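Local coordinates for protein CTP:phosphocholine Cytidylyltransferase (Streptococcus pneumoniae, PDB 1JYK) that catalyses transfer of a cytidylyl group from CTP to phosphocholine, probably giving CDP-choline and pyrophosphate, at residues 114-119 against 192-197. Residues are numbered along the deposited sequence; the frame is centred on the assembly and turned at random.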
loop_
_atom_site.group_PDB
_atom_site.type_symbol
_atom_site.label_atom_id
_atom_site.label_comp_id
_atom_site.label_asym_id
_atom_site.label_seq_id
_atom_site.Cartn_x
_atom_site.Cartn_y
_atom_site.Cartn_z
ATOM N N VAL A 114 2.389 -2.579 -13.007
ATOM C CA VAL A 114 1.388 -1.554 -13.301
ATOM C C VAL A 114 1.995 -0.155 -13.241
ATOM O O VAL A 114 1.294 0.829 -13.005
ATOM C CB VAL A 114 0.194 -1.628 -12.302
ATOM C CG1 VAL A 114 -0.597 -2.905 -12.534
ATOM C CG2 VAL A 114 0.703 -1.577 -10.864
ATOM N N LYS A 115 3.299 -0.068 -13.490
ATOM C CA LYS A 115 3.994 1.208 -13.418
ATOM C C LYS A 115 3.357 2.335 -14.212
ATOM O O LYS A 115 3.344 3.480 -13.761
ATOM C CB LYS A 115 5.460 1.044 -13.837
ATOM C CG LYS A 115 5.685 0.701 -15.302
ATOM C CD LYS A 115 7.111 0.201 -15.504
ATOM C CE LYS A 115 7.391 -0.132 -16.959
ATOM N NZ LYS A 115 7.789 1.077 -17.716
ATOM N N GLU A 116 2.814 2.027 -15.380
ATOM C CA GLU A 116 2.210 3.078 -16.188
ATOM C C GLU A 116 0.867 3.560 -15.628
ATOM O O GLU A 116 0.276 4.507 -16.140
ATOM C CB GLU A 116 2.057 2.603 -17.636
ATOM C CG GLU A 116 3.365 2.063 -18.262
ATOM C CD GLU A 116 4.542 3.054 -18.211
ATOM O OE1 GLU A 116 4.310 4.282 -18.217
ATOM O OE2 GLU A 116 5.708 2.605 -18.167
ATOM N N GLU A 117 0.399 2.917 -14.565
ATOM C CA GLU A 117 -0.866 3.288 -13.934
ATOM C C GLU A 117 -0.628 4.102 -12.666
ATOM O O GLU A 117 -1.574 4.544 -12.018
ATOM C CB GLU A 117 -1.649 2.029 -13.565
ATOM C CG GLU A 117 -1.877 1.085 -14.724
ATOM C CD GLU A 117 -3.149 1.404 -15.485
ATOM O OE1 GLU A 117 -3.836 2.385 -15.126
ATOM O OE2 GLU A 117 -3.468 0.669 -16.443
ATOM N N LEU A 118 0.636 4.299 -12.312
ATOM C CA LEU A 118 0.974 5.023 -11.095
ATOM C C LEU A 118 0.463 6.459 -11.002
ATOM O O LEU A 118 0.037 6.898 -9.928
ATOM C CB LEU A 118 2.489 5.004 -10.881
ATOM C CG LEU A 118 2.972 5.475 -9.504
ATOM C CD1 LEU A 118 2.285 4.688 -8.390
ATOM C CD2 LEU A 118 4.476 5.293 -9.430
ATOM N N ALA A 119 0.506 7.187 -12.113
ATOM C CA ALA A 119 0.064 8.582 -12.137
ATOM C C ALA A 119 -1.339 8.802 -11.580
ATOM O O ALA A 119 -2.305 8.200 -12.049
ATOM C CB ALA A 119 0.146 9.128 -13.557
ATOM N N LYS A 192 8.605 10.467 -12.650
ATOM C CA LYS A 192 9.973 10.324 -12.167
ATOM C C LYS A 192 10.177 8.932 -11.587
ATOM O O LYS A 192 11.186 8.284 -11.849
ATOM C CB LYS A 192 10.277 11.375 -11.095
ATOM C CG LYS A 192 10.358 12.792 -11.637
ATOM C CD LYS A 192 10.964 13.739 -10.617
ATOM C CE LYS A 192 11.920 14.711 -11.278
ATOM N NZ LYS A 192 12.274 15.831 -10.369
ATOM N N ILE A 193 9.216 8.474 -10.795
ATOM C CA ILE A 193 9.322 7.157 -10.186
ATOM C C ILE A 193 9.374 6.034 -11.239
ATOM O O ILE A 193 10.096 5.052 -11.063
ATOM C CB ILE A 193 8.150 6.916 -9.205
ATOM C CG1 ILE A 193 8.356 7.770 -7.955
ATOM C CG2 ILE A 193 8.057 5.438 -8.820
ATOM C CD1 ILE A 193 7.097 7.957 -7.115
ATOM N N VAL A 194 8.627 6.175 -12.333
ATOM C CA VAL A 194 8.634 5.135 -13.361
ATOM C C VAL A 194 10.024 5.042 -13.991
ATOM O O VAL A 194 10.514 3.948 -14.282
ATOM C CB VAL A 194 7.579 5.402 -14.466
ATOM C CG1 VAL A 194 7.794 4.446 -15.638
ATOM C CG2 VAL A 194 6.168 5.222 -13.898
ATOM N N SER A 195 10.662 6.188 -14.190
ATOM C CA SER A 195 11.997 6.194 -14.766
ATOM C C SER A 195 12.964 5.488 -13.808
ATOM O O SER A 195 13.864 4.758 -14.241
ATOM C CB SER A 195 12.447 7.632 -15.037
ATOM O OG SER A 195 12.921 8.250 -13.855
ATOM N N PHE A 196 12.774 5.694 -12.507
ATOM C CA PHE A 196 13.620 5.050 -11.505
ATOM C C PHE A 196 13.338 3.550 -11.513
ATOM O O PHE A 196 14.242 2.730 -11.327
ATOM C CB PHE A 196 13.330 5.602 -10.103
ATOM C CG PHE A 196 13.569 7.076 -9.964
ATOM C CD1 PHE A 196 12.825 7.826 -9.058
ATOM C CD2 PHE A 196 14.530 7.722 -10.740
ATOM C CE1 PHE A 196 13.031 9.202 -8.925
ATOM C CE2 PHE A 196 14.744 9.094 -10.616
ATOM C CZ PHE A 196 13.991 9.836 -9.707
ATOM N N ILE A 197 12.073 3.201 -11.724
ATOM C CA ILE A 197 11.659 1.804 -11.761
ATOM C C ILE A 197 12.291 1.116 -12.970
ATOM O O ILE A 197 12.858 0.027 -12.845
ATOM C CB ILE A 197 10.117 1.681 -11.852
ATOM C CG1 ILE A 197 9.492 1.968 -10.479
ATOM C CG2 ILE A 197 9.731 0.295 -12.369
ATOM C CD1 ILE A 197 7.978 2.111 -10.498
#
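With CG1 of Val194 set opposite its own backbone N (chi1 170°) and CG of Lys115 tucked between N and the carbonyl carbon (chi1 67°), the valine meets both the backbone and the side-chain end of the lysine. In this alpha/beta nucleotidyltransferase fold, Rossmann-like in its parallel strands 27-32, 74-78, 95-98 and 121-125, residues 114-119 link helix 108-112 to strand 121-125 and lie against helix 187-201. The two segments share no hydrogen bond; methyl groups of Ile193, Val194 and Ile197 make the helix side of the contact. One methyl of Val194, CG2, packs at 3.3 Å against Lys115 O, a carbonyl oxygen already bonded to Leu118 N within the turn. The other, CG1, faces an ion pair, 4.0 Å from Lys115 NZ and 3.8 Å from Glu116 OE2. The lysine chain stays extended until its last torsion, passing CD at 4.1 Å from Ile197 CG2, and then bends (chi4 85°) to place NZ 2.6 Å from Glu116 OE2, which it meets nearly along the C-O axis. Asp198, one residue further along the helix, forms a second salt bridge with NZ, so the ammonium group ties the turn to the helix by charge. Deeper in, Leu111 and Val215 extend the apolar layer around Leu118 and Ile193, whose side chains cross at about a right angle with Leu118 CD2 3.6 Å from Ile193 CG2.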